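Local atomic coordinates of diacylglycerol lipase (Aspergillus oryzae, PDB entry 5XK2), a protein that probably hydrolyses the ester bonds of mono- and diacylglycerols, as a class 3 lipase built on the alpha/beta-hydrolase fold. Residues 63-68 / 124-129; 73-78 / 82-87; 192-197 / 244-249; 208-213 / 254-259. One frame throughout, in Å; residues are numbered along the deposited sequence.

Contact 1: 63-68 / 124-129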
loop_
_atom_site.group_PDB
_atom_site.type_symbol
_atom_site.label_atom_id
_atom_site.label_comp_id
_atom_site.label_asym_id
_atom_site.label_seq_id
_atom_site.Cartn_x
_atom_site.Cartn_y
_atom_site.Cartn_z
ATOM N N PHE A 63 18.785 1.479 14.782
ATOM C CA PHE A 63 17.782 0.600 15.364
ATOM C C PHE A 63 16.821 0.115 14.304
ATOM O O PHE A 63 16.512 0.815 13.333
ATOM C CB PHE A 63 17.019 1.310 16.501
ATOM C CG PHE A 63 16.530 2.689 16.141
ATOM C CD1 PHE A 63 15.290 2.868 15.553
ATOM C CD2 PHE A 63 17.299 3.809 16.443
ATOM C CE1 PHE A 63 14.844 4.139 15.225
ATOM C CE2 PHE A 63 16.869 5.073 16.124
ATOM C CZ PHE A 63 15.642 5.245 15.512
ATOM N N SER A 64 16.418 -1.139 14.438
ATOM C CA SER A 64 15.458 -1.714 13.514
ATOM C C SER A 64 14.577 -2.698 14.274
ATOM O O SER A 64 15.098 -3.596 14.942
ATOM C CB SER A 64 16.195 -2.388 12.359
ATOM O OG SER A 64 15.305 -2.818 11.348
ATOM N N ASP A 65 13.263 -2.533 14.201
ATOM C CA ASP A 65 12.354 -3.500 14.818
ATOM C C ASP A 65 11.542 -4.189 13.742
ATOM O O ASP A 65 10.585 -3.615 13.229
ATOM C CB ASP A 65 11.431 -2.794 15.812
ATOM C CG ASP A 65 10.326 -3.695 16.345
ATOM O OD1 ASP A 65 10.464 -4.931 16.288
ATOM O OD2 ASP A 65 9.311 -3.149 16.822
ATOM N N ASP A 66 11.900 -5.434 13.446
ATOM C CA ASP A 66 11.240 -6.224 12.408
ATOM C C ASP A 66 10.198 -7.131 13.033
ATOM O O ASP A 66 9.572 -7.935 12.352
ATOM C CB ASP A 66 12.254 -7.070 11.625
ATOM C CG ASP A 66 12.979 -6.277 10.547
ATOM O OD1 ASP A 66 12.509 -5.177 10.186
ATOM O OD2 ASP A 66 14.019 -6.761 10.053
ATOM N N THR A 67 10.039 -7.016 14.345
ATOM C CA THR A 67 9.218 -7.952 15.090
ATOM C C THR A 67 7.807 -7.431 15.265
ATOM O O THR A 67 6.850 -8.029 14.778
ATOM C CB THR A 67 9.820 -8.251 16.473
ATOM O OG1 THR A 67 11.054 -8.959 16.311
ATOM C CG2 THR A 67 8.859 -9.094 17.307
ATOM N N ILE A 68 7.684 -6.311 15.967
ATOM C CA ILE A 68 6.381 -5.803 16.343
ATOM C C ILE A 68 5.999 -4.536 15.551
ATOM O O ILE A 68 4.979 -4.528 14.872
ATOM C CB ILE A 68 6.309 -5.568 17.880
ATOM C CG1 ILE A 68 5.185 -4.602 18.244
ATOM C CG2 ILE A 68 7.632 -5.095 18.438
ATOM C CD1 ILE A 68 5.063 -4.370 19.736
ATOM N N TRP A 124 7.606 4.560 19.114
ATOM C CA TRP A 124 8.551 5.421 19.808
ATOM C C TRP A 124 8.993 4.793 21.123
ATOM O O TRP A 124 10.170 4.806 21.453
ATOM C CB TRP A 124 7.919 6.792 20.060
ATOM C CG TRP A 124 8.555 7.633 21.148
ATOM C CD1 TRP A 124 7.926 8.147 22.250
ATOM C CD2 TRP A 124 9.919 8.086 21.222
ATOM N NE1 TRP A 124 8.808 8.880 23.003
ATOM C CE2 TRP A 124 10.035 8.873 22.391
ATOM C CE3 TRP A 124 11.051 7.912 20.408
ATOM C CZ2 TRP A 124 11.241 9.476 22.779
ATOM C CZ3 TRP A 124 12.239 8.521 20.783
ATOM C CH2 TRP A 124 12.331 9.285 21.961
ATOM N N LYS A 125 8.036 4.237 21.861
ATOM C CA LYS A 125 8.356 3.651 23.173
ATOM C C LYS A 125 9.364 2.502 23.080
ATOM O O LYS A 125 10.165 2.318 23.991
ATOM C CB LYS A 125 7.090 3.156 23.869
ATOM C CG LYS A 125 6.245 4.256 24.452
ATOM C CD LYS A 125 5.352 3.698 25.542
ATOM C CE LYS A 125 6.169 3.288 26.751
ATOM N NZ LYS A 125 5.375 2.428 27.670
ATOM N N VAL A 126 9.314 1.744 21.993
ATOM C CA VAL A 126 10.219 0.606 21.807
ATOM C C VAL A 126 11.670 1.078 21.664
ATOM O O VAL A 126 12.592 0.393 22.101
ATOM C CB VAL A 126 9.800 -0.237 20.570
ATOM C CG1 VAL A 126 10.902 -1.214 20.159
ATOM C CG2 VAL A 126 8.517 -1.004 20.866
ATOM N N VAL A 127 11.885 2.220 21.008
ATOM C CA VAL A 127 13.248 2.737 20.859
ATOM C C VAL A 127 13.650 3.916 21.757
ATOM O O VAL A 127 14.802 4.366 21.719
ATOM C CB VAL A 127 13.512 3.122 19.384
ATOM C CG1 VAL A 127 13.533 1.870 18.513
ATOM C CG2 VAL A 127 12.457 4.097 18.875
ATOM N N ARG A 128 12.728 4.418 22.578
ATOM C CA ARG A 128 12.982 5.630 23.358
ATOM C C ARG A 128 14.193 5.551 24.294
ATOM O O ARG A 128 15.004 6.478 24.362
ATOM C CB ARG A 128 11.732 5.980 24.178
ATOM C CG ARG A 128 11.973 7.019 25.245
ATOM C CD ARG A 128 10.653 7.521 25.857
ATOM N NE ARG A 128 9.974 6.486 26.649
ATOM C CZ ARG A 128 8.802 6.677 27.254
ATOM N NH1 ARG A 128 8.183 7.855 27.146
ATOM N NH2 ARG A 128 8.252 5.704 27.971
ATOM N N ASP A 129 14.297 4.462 25.052
ATOM C CA ASP A 129 15.366 4.343 26.043
ATOM C C ASP A 129 16.760 4.366 25.403
ATOM O O ASP A 129 17.659 5.057 25.892
ATOM C CB ASP A 129 15.175 3.066 26.854
ATOM C CG ASP A 129 13.935 3.119 27.730
ATOM O OD1 ASP A 129 13.485 4.237 28.061
ATOM O OD2 ASP A 129 13.415 2.042 28.092
#

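Contact 2: 73-78 / 82-87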
loop_
_atom_site.group_PDB
_atom_site.type_symbol
_atom_site.label_atom_id
_atom_site.label_comp_id
_atom_site.label_asym_id
_atom_site.label_seq_id
_atom_site.Cartn_x
_atom_site.Cartn_y
_atom_site.Cartn_z
ATOM N N GLY A 73 15.616 3.281 12.076
ATOM C CA GLY A 73 16.163 4.624 12.020
ATOM C C GLY A 73 17.535 4.697 12.654
ATOM O O GLY A 73 18.211 3.688 12.817
ATOM N N PHE A 74 17.953 5.900 13.016
ATOM C CA PHE A 74 19.288 6.077 13.569
ATOM C C PHE A 74 19.380 7.361 14.369
ATOM O O PHE A 74 18.545 8.255 14.216
ATOM C CB PHE A 74 20.358 6.079 12.446
ATOM C CG PHE A 74 20.073 7.079 11.345
ATOM C CD1 PHE A 74 20.313 8.433 11.535
ATOM C CD2 PHE A 74 19.553 6.654 10.134
ATOM C CE1 PHE A 74 19.998 9.365 10.518
ATOM C CE2 PHE A 74 19.249 7.559 9.117
ATOM C CZ PHE A 74 19.469 8.908 9.302
ATOM N N VAL A 75 20.406 7.438 15.206
ATOM C CA VAL A 75 20.860 8.701 15.776
ATOM C C VAL A 75 22.205 8.985 15.144
ATOM O O VAL A 75 23.106 8.143 15.205
ATOM C CB VAL A 75 21.002 8.648 17.302
ATOM C CG1 VAL A 75 21.425 10.014 17.829
ATOM C CG2 VAL A 75 19.676 8.225 17.939
ATOM N N ALA A 76 22.331 10.142 14.505
ATOM C CA ALA A 76 23.566 10.487 13.807
ATOM C C ALA A 76 24.112 11.829 14.280
ATOM O O ALA A 76 23.382 12.648 14.867
ATOM C CB ALA A 76 23.318 10.522 12.297
ATOM N N VAL A 77 25.405 12.036 14.057
ATOM C CA VAL A 77 26.050 13.282 14.443
ATOM C C VAL A 77 26.444 14.022 13.174
ATOM O O VAL A 77 27.156 13.461 12.324
ATOM C CB VAL A 77 27.309 13.029 15.298
ATOM C CG1 VAL A 77 28.010 14.340 15.594
ATOM C CG2 VAL A 77 26.949 12.307 16.585
ATOM N N ASP A 78 25.985 15.267 13.049
ATOM C CA ASP A 78 26.358 16.120 11.932
ATOM C C ASP A 78 27.240 17.242 12.494
ATOM O O ASP A 78 26.739 18.194 13.096
ATOM C CB ASP A 78 25.089 16.663 11.261
ATOM C CG ASP A 78 25.366 17.578 10.081
ATOM O OD1 ASP A 78 26.472 18.136 9.968
ATOM O OD2 ASP A 78 24.430 17.778 9.264
ATOM N N LYS A 82 26.307 21.100 13.151
ATOM C CA LYS A 82 26.215 21.072 14.609
ATOM C C LYS A 82 24.851 20.607 15.074
ATOM O O LYS A 82 24.138 21.309 15.797
ATOM C CB LYS A 82 26.576 22.438 15.199
ATOM C CG LYS A 82 28.071 22.684 15.079
ATOM C CD LYS A 82 28.502 24.015 15.650
ATOM C CE LYS A 82 28.519 23.999 17.166
ATOM N NZ LYS A 82 29.086 25.276 17.680
ATOM N N ALA A 83 24.488 19.413 14.623
ATOM C CA ALA A 83 23.205 18.827 14.951
ATOM C C ALA A 83 23.348 17.371 15.310
ATOM O O ALA A 83 24.128 16.655 14.691
ATOM C CB ALA A 83 22.240 18.975 13.771
ATOM N N ILE A 84 22.570 16.948 16.295
ATOM C CA ILE A 84 22.362 15.533 16.562
ATOM C C ILE A 84 21.024 15.226 15.942
ATOM O O ILE A 84 20.041 15.894 16.232
ATOM C CB ILE A 84 22.337 15.200 18.055
ATOM C CG1 ILE A 84 23.628 15.667 18.754
ATOM C CG2 ILE A 84 22.056 13.701 18.259
ATOM C CD1 ILE A 84 24.895 15.094 18.165
ATOM N N VAL A 85 20.991 14.231 15.070
ATOM C CA VAL A 85 19.787 13.932 14.316
ATOM C C VAL A 85 19.207 12.594 14.748
ATOM O O VAL A 85 19.904 11.583 14.728
ATOM C CB VAL A 85 20.093 13.892 12.809
ATOM C CG1 VAL A 85 18.825 13.606 12.034
ATOM C CG2 VAL A 85 20.727 15.207 12.363
ATOM N N VAL A 86 17.941 12.596 15.144
ATOM C CA VAL A 86 17.206 11.383 15.459
ATOM C C VAL A 86 16.205 11.191 14.323
ATOM O O VAL A 86 15.294 11.999 14.167
ATOM C CB VAL A 86 16.469 11.497 16.819
ATOM C CG1 VAL A 86 15.753 10.180 17.146
ATOM C CG2 VAL A 86 17.449 11.892 17.931
ATOM N N ALA A 87 16.378 10.143 13.525
ATOM C CA ALA A 87 15.580 10.001 12.320
ATOM C C ALA A 87 14.840 8.678 12.333
ATOM O O ALA A 87 15.412 7.644 12.704
ATOM C CB ALA A 87 16.475 10.108 11.082
#

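Contact 3: 192-197 / 244-249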
loop_
_atom_site.group_PDB
_atom_site.type_symbol
_atom_site.label_atom_id
_atom_site.label_comp_id
_atom_site.label_asym_id
_atom_site.label_seq_id
_atom_site.Cartn_x
_atom_site.Cartn_y
_atom_site.Cartn_z
ATOM N N ILE A 192 1.646 20.131 21.587
ATOM C CA ILE A 192 2.834 20.011 20.737
ATOM C C ILE A 192 3.057 21.302 19.950
ATOM O O ILE A 192 4.166 21.823 19.874
ATOM C CB ILE A 192 2.716 18.807 19.788
ATOM C CG1 ILE A 192 2.608 17.511 20.608
ATOM C CG2 ILE A 192 3.908 18.790 18.814
ATOM C CD1 ILE A 192 2.411 16.260 19.754
ATOM N N THR A 193 1.976 21.828 19.379
ATOM C CA THR A 193 2.027 23.072 18.621
ATOM C C THR A 193 2.666 24.195 19.434
ATOM O O THR A 193 3.528 24.929 18.955
ATOM C CB THR A 193 0.590 23.471 18.185
ATOM O OG1 THR A 193 0.114 22.485 17.263
ATOM C CG2 THR A 193 0.541 24.871 17.536
ATOM N N ASN A 194 2.236 24.335 20.688
ATOM C CA ASN A 194 2.740 25.440 21.474
ATOM C C ASN A 194 4.117 25.185 22.089
ATOM O O ASN A 194 4.711 26.089 22.670
ATOM C CB ASN A 194 1.709 25.807 22.538
ATOM C CG ASN A 194 0.542 26.560 21.925
ATOM O OD1 ASN A 194 0.745 27.601 21.332
ATOM N ND2 ASN A 194 -0.661 26.022 22.045
ATOM N N GLN A 195 4.669 23.992 21.883
ATOM C CA GLN A 195 6.092 23.786 22.167
ATOM C C GLN A 195 6.971 24.521 21.157
ATOM O O GLN A 195 8.144 24.819 21.426
ATOM C CB GLN A 195 6.442 22.291 22.142
ATOM C CG GLN A 195 5.840 21.481 23.276
ATOM C CD GLN A 195 6.124 19.988 23.121
ATOM O OE1 GLN A 195 6.108 19.446 22.011
ATOM N NE2 GLN A 195 6.384 19.322 24.242
ATOM N N GLY A 196 6.416 24.791 19.976
ATOM C CA GLY A 196 7.164 25.444 18.922
ATOM C C GLY A 196 8.169 24.537 18.234
ATOM O O GLY A 196 8.286 23.352 18.575
ATOM N N ASN A 197 8.899 25.115 17.286
ATOM C CA ASN A 197 9.936 24.390 16.525
ATOM C C ASN A 197 9.368 23.163 15.833
ATOM O O ASN A 197 10.004 22.107 15.821
ATOM C CB ASN A 197 11.099 23.966 17.437
ATOM C CG ASN A 197 11.776 25.140 18.137
ATOM O OD1 ASN A 197 11.940 25.132 19.365
ATOM N ND2 ASN A 197 12.165 26.142 17.372
ATOM N N ASP A 244 -2.000 27.959 9.600
ATOM C CA ASP A 244 -2.100 27.497 10.988
ATOM C C ASP A 244 -3.527 27.066 11.325
ATOM O O ASP A 244 -4.427 27.167 10.486
ATOM C CB ASP A 244 -1.539 28.531 11.982
ATOM C CG ASP A 244 -2.262 29.846 11.980
ATOM O OD1 ASP A 244 -3.183 30.053 11.168
ATOM O OD2 ASP A 244 -1.870 30.699 12.813
ATOM N N GLY A 245 -3.721 26.561 12.545
ATOM C CA GLY A 245 -4.982 25.933 12.953
ATOM C C GLY A 245 -4.858 24.424 13.084
ATOM O O GLY A 245 -4.017 23.814 12.436
ATOM N N TYR A 246 -5.696 23.805 13.924
ATOM C CA TYR A 246 -5.581 22.362 14.182
ATOM C C TYR A 246 -6.306 21.518 13.126
ATOM O O TYR A 246 -5.994 20.336 12.886
ATOM C CB TYR A 246 -6.080 22.082 15.596
ATOM C CG TYR A 246 -5.226 22.880 16.556
ATOM C CD1 TYR A 246 -3.914 22.508 16.771
ATOM C CD2 TYR A 246 -5.705 24.030 17.187
ATOM C CE1 TYR A 246 -3.087 23.217 17.598
ATOM C CE2 TYR A 246 -4.868 24.770 18.049
ATOM C CZ TYR A 246 -3.554 24.327 18.242
ATOM O OH TYR A 246 -2.642 24.956 19.056
ATOM N N VAL A 247 -7.254 22.173 12.478
ATOM C CA VAL A 247 -7.946 21.654 11.314
ATOM C C VAL A 247 -7.976 22.815 10.346
ATOM O O VAL A 247 -8.435 23.902 10.704
ATOM C CB VAL A 247 -9.359 21.174 11.633
ATOM C CG1 VAL A 247 -10.026 20.618 10.361
ATOM C CG2 VAL A 247 -9.306 20.114 12.733
ATOM N N ASN A 248 -7.437 22.629 9.150
ATOM C CA ASN A 248 -7.437 23.722 8.173
ATOM C C ASN A 248 -7.825 23.182 6.822
ATOM O O ASN A 248 -7.148 22.298 6.298
ATOM C CB ASN A 248 -6.061 24.406 8.112
ATOM C CG ASN A 248 -6.092 25.736 7.353
ATOM O OD1 ASN A 248 -6.600 25.811 6.242
ATOM N ND2 ASN A 248 -5.538 26.782 7.954
ATOM N N PHE A 249 -8.924 23.674 6.266
ATOM C CA PHE A 249 -9.420 23.110 5.015
ATOM C C PHE A 249 -8.792 23.722 3.761
ATOM O O PHE A 249 -9.158 23.342 2.634
ATOM C CB PHE A 249 -10.948 23.275 4.943
ATOM C CG PHE A 249 -11.685 22.586 6.054
ATOM C CD1 PHE A 249 -11.395 21.270 6.382
ATOM C CD2 PHE A 249 -12.647 23.258 6.780
ATOM C CE1 PHE A 249 -12.076 20.624 7.417
ATOM C CE2 PHE A 249 -13.332 22.611 7.821
ATOM C CZ PHE A 249 -13.035 21.297 8.134
#

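Contact 4: 208-213 / 254-259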
loop_
_atom_site.group_PDB
_atom_site.type_symbol
_atom_site.label_atom_id
_atom_site.label_comp_id
_atom_site.label_asym_id
_atom_site.label_seq_id
_atom_site.Cartn_x
_atom_site.Cartn_y
_atom_site.Cartn_z
ATOM N N VAL A 208 -1.977 10.529 2.788
ATOM C CA VAL A 208 -1.536 10.041 4.092
ATOM C C VAL A 208 -1.762 11.050 5.235
ATOM O O VAL A 208 -2.219 10.639 6.298
ATOM C CB VAL A 208 -0.065 9.566 4.012
ATOM C CG1 VAL A 208 0.451 9.128 5.391
ATOM C CG2 VAL A 208 0.023 8.368 3.022
ATOM N N PRO A 209 -1.508 12.359 5.024
ATOM C CA PRO A 209 -1.795 13.329 6.095
ATOM C C PRO A 209 -3.281 13.484 6.422
ATOM O O PRO A 209 -3.614 14.309 7.272
ATOM C CB PRO A 209 -1.190 14.643 5.566
ATOM C CG PRO A 209 -0.073 14.174 4.676
ATOM C CD PRO A 209 -0.700 12.989 3.964
ATOM N N LYS A 210 -4.169 12.842 5.663
ATOM C CA LYS A 210 -5.584 12.887 6.004
ATOM C C LYS A 210 -6.017 11.765 6.941
ATOM O O LYS A 210 -7.205 11.648 7.254
ATOM C CB LYS A 210 -6.433 12.832 4.736
ATOM C CG LYS A 210 -6.192 14.001 3.843
ATOM C CD LYS A 210 -6.980 13.853 2.554
ATOM C CE LYS A 210 -6.368 14.685 1.498
ATOM N NZ LYS A 210 -7.168 14.590 0.260
ATOM N N LEU A 211 -5.062 10.939 7.359
ATOM C CA LEU A 211 -5.336 9.802 8.243
ATOM C C LEU A 211 -4.505 9.887 9.510
ATOM O O LEU A 211 -3.398 10.417 9.494
ATOM C CB LEU A 211 -5.036 8.481 7.538
ATOM C CG LEU A 211 -5.907 8.174 6.321
ATOM C CD1 LEU A 211 -5.416 6.888 5.694
ATOM C CD2 LEU A 211 -7.372 8.078 6.727
ATOM N N PRO A 212 -5.045 9.408 10.642
ATOM C CA PRO A 212 -6.432 8.995 10.865
ATOM C C PRO A 212 -7.389 10.167 10.708
ATOM O O PRO A 212 -6.965 11.343 10.649
ATOM C CB PRO A 212 -6.428 8.497 12.326
ATOM C CG PRO A 212 -5.010 8.267 12.662
ATOM C CD PRO A 212 -4.206 9.227 11.840
ATOM N N LEU A 213 -8.673 9.844 10.621
ATOM C CA LEU A 213 -9.708 10.832 10.348
ATOM C C LEU A 213 -9.961 11.799 11.493
ATOM O O LEU A 213 -9.767 11.477 12.678
ATOM C CB LEU A 213 -11.027 10.137 10.020
ATOM C CG LEU A 213 -11.052 9.155 8.854
ATOM C CD1 LEU A 213 -12.463 8.613 8.692
ATOM C CD2 LEU A 213 -10.615 9.857 7.595
ATOM N N GLY A 254 -8.186 19.841 2.633
ATOM C CA GLY A 254 -9.296 20.153 1.745
ATOM C C GLY A 254 -9.238 19.535 0.354
ATOM O O GLY A 254 -10.178 19.694 -0.436
ATOM N N THR A 255 -8.135 18.870 0.025
ATOM C CA THR A 255 -7.978 18.286 -1.315
ATOM C C THR A 255 -8.834 17.026 -1.481
ATOM O O THR A 255 -9.230 16.406 -0.501
ATOM C CB THR A 255 -6.506 17.935 -1.612
ATOM O OG1 THR A 255 -6.057 16.991 -0.642
ATOM C CG2 THR A 255 -5.627 19.193 -1.530
ATOM N N SER A 256 -9.108 16.650 -2.730
ATOM C CA SER A 256 -9.905 15.454 -3.049
ATOM C C SER A 256 -11.255 15.429 -2.339
ATOM O O SER A 256 -11.732 14.372 -1.928
ATOM C CB SER A 256 -9.140 14.166 -2.701
ATOM O OG SER A 256 -7.815 14.188 -3.188
ATOM N N GLY A 257 -11.857 16.600 -2.185
ATOM C CA GLY A 257 -13.136 16.700 -1.501
ATOM C C GLY A 257 -13.047 16.281 -0.045
ATOM O O GLY A 257 -14.060 15.988 0.584
ATOM N N GLY A 258 -11.829 16.254 0.489
ATOM C CA GLY A 258 -11.599 15.879 1.871
ATOM C C GLY A 258 -11.287 14.408 2.087
ATOM O O GLY A 258 -10.901 14.009 3.189
ATOM N N LEU A 259 -11.445 13.599 1.049
ATOM C CA LEU A 259 -11.145 12.169 1.145
ATOM C C LEU A 259 -9.667 11.855 0.838
ATOM O O LEU A 259 -9.023 12.586 0.093
ATOM C CB LEU A 259 -12.037 11.378 0.177
ATOM C CG LEU A 259 -13.524 11.211 0.497
ATOM C CD1 LEU A 259 -14.138 10.205 -0.465
ATOM C CD2 LEU A 259 -13.738 10.765 1.931
HETATM O O HOH W 1 -6.129 12.711 -1.483
HETATM O O HOH W 2 -10.077 12.335 5.670
#

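Contact 1: 63-68 / 124-129
Helix-on-sheet packing of the alpha/beta-hydrolase kind brings F63, near the end of edge strand 58-65, against V127 of helix 118-138. One methyl does the touching. V127 CG1 lies 3.6 Å from F63 CD1 and only slightly farther from CG, while V127 CB stands above the same ring face, 4.2 Å from the plane and displaced toward the rim. The two side chains meet at about a right angle, the valine lying over one face. A chi1 of 48° places F63 CG between its own backbone N and carbonyl carbon, from where the ring reaches the helix. Farther along, D65 OD2 and V126 CG1 approach to 4.2 Å, a loose polar-to-apolar meeting. The carboxylate has other work: OD1 takes T67 N at 2.9 Å and I68 N at 3.1 Å, both from one face of its plane, the first an Asx turn and the second an Asx motif, and OD2 bonds to T69. F63 also packs on R130 and I131 one turn on in the helix, V127 rests on F88 of strand 83-89, and strand 71-78 hydrogen-bonds to F63 through G73 and to D65 through T71.

Contact 2: 73-78 / 82-87
I84 lies in the seam between V75 and V77, and its side chain can be followed outward from CB, where it splits into two arms. A chi1 of -56° sends CG2 anti to the backbone N, where it meets V75 CG1 at 3.8 Å and comes equally near the carbonyl oxygen of A76. The other arm runs through CG1 to CD1, which touches V77 CG2 at 3.8 Å; these two side chains lie side by side and point the same way, toward L138 of helix 118-138. The frame behind them is an antiparallel beta hairpin of strands 71-78 and 83-89, with axes 166° apart, and in it F74, A76 and D78 form hydrogen-bonded pairs with A87, V85 and A83. Six backbone bonds result, among them A76 N to V85 O at 2.8 Å. At the turn, K82 and A83 both face D78, a G1 beta bulge, while the D78 carboxylate bonds to N81 N and Y24 OH. The opposite sheet face carries F74, whose ring receives A87 CB over its face in a CH-pi contact, 4.0 Å from the ring centroid. G73, at phi 161°, brings its CA within 3.2 Å of A87 O.

Contact 3: 192-197 / 244-249
The backbones that carry T193 and Y246 keep their distance, with 8.8 Å between T193 CA and Y246 CA, the nearest such pair. Residues 192-195 are the last turn of helix 186-195, where Q195 N bonds to I192 O and G196 N to T193 O before G196, with phi 75°, breaks the helical path. Residues 244-249 form an irregular loop that follows strand 240-243. G245 turns it at a positive phi, and N248 ND2, with the acceptor almost in its amide plane, closes it by a 2.8 Å bond to D244 O. Across the gap the side chains of T193 and Y246 come from opposite directions. The ring presents its edge: T193 OG1 lies near the ring plane, 3.3 Å from Y246 CE1. With chi1 at -66°, OG1 stands beside the backbone N and CG2 anti to it, which turns both branches to the tyrosine; T193 CG2 is 3.5 Å from Y246 OH. Helix 186-195 is the connection of a beta-alpha-beta crossover between the parallel neighbours 173-178 and 198-203, and the tyrosine, from the loop that follows edge strand 240-243, is laid against the C-terminal part of the helix. T193 OG1 is engaged elsewhere, hydrogen-bonded to A189 O within the helix and to S222 N, which fixes the hydroxyl where the ring edge meets it. N194 comes in at about a right angle, its amide plane 65° from the ring; ND2 is 3.7 Å from Y246 OH and has a weak bond to E190 O. The backbone of Y246 is tied to H220 by a hydrogen bond.

Contact 4: 208-213 / 254-259
K210 NZ stands over one face of the T255 carbonyl, 72° out of its plane and 2.9 Å from T255 O, while G258 N reaches the same oxygen from the opposite face at 2.8 Å. The carbonyl of L259 is also met from above, since NZ lies 40° out of that plane at 2.7 Å from L259 O. T255 OG1 supplies a further acceptor, 2.8 Å from K210 NZ, and water 1 a fourth, which also bonds to S256 OG. Three N-H groups thus serve four oxygens, so at least one proton is probably shared. The lysine arrives as an extended rod: chi1 of -62° sets CG anti to the carbonyl carbon, and beyond it the chain runs straight, passing L259 O with CD at 3.4 Å. What receives it is a pair of overlapping type I' turns, closed by G258 N to T255 O and L259 N to S256 O and allowed by left-handed backbone angles at S256, G257 and G258. The lysine springs from the 3-10 turn 208-210, before the cis peptide at P212. That turn begins close to a probable catalytic triad of the class 3 lipases, for V208 N bonds to D206 OD1 and V208 packs on H268, the likely acid and base. T255 OG1 is also hydrogen-bonded to N252 O, which positions the hydroxyl for the ammonium. Water 2 lies 3.1 Å from G258 O and may bridge weakly to K210 O, having more acceptors in reach than protons. S256 packs against L259 of the second subunit, and L259 against that subunit's D261.

From the N terminus, contact 1 opens first, and its long loop from strand 58-65 to helix 118-138 encloses contact 2, the short hairpin of strands 71-78 and 83-89. The two touch, F63 O probably bonding to G73 N at 2.9 Å, so the first three strands form one end of the sheet, with helix 118-138 packed on it. Contacts 3 and 4 follow in series. They cross: 192-197 and 208-213 are met in turn by 244-249 and 254-259, so two parts of the chain after strand 240-243 are fastened to helix 186-195 and to the loop after strand 198-203. Contacts 2 and 4, with centres about 31 Å apart, lie on opposite sides of the chain's centre.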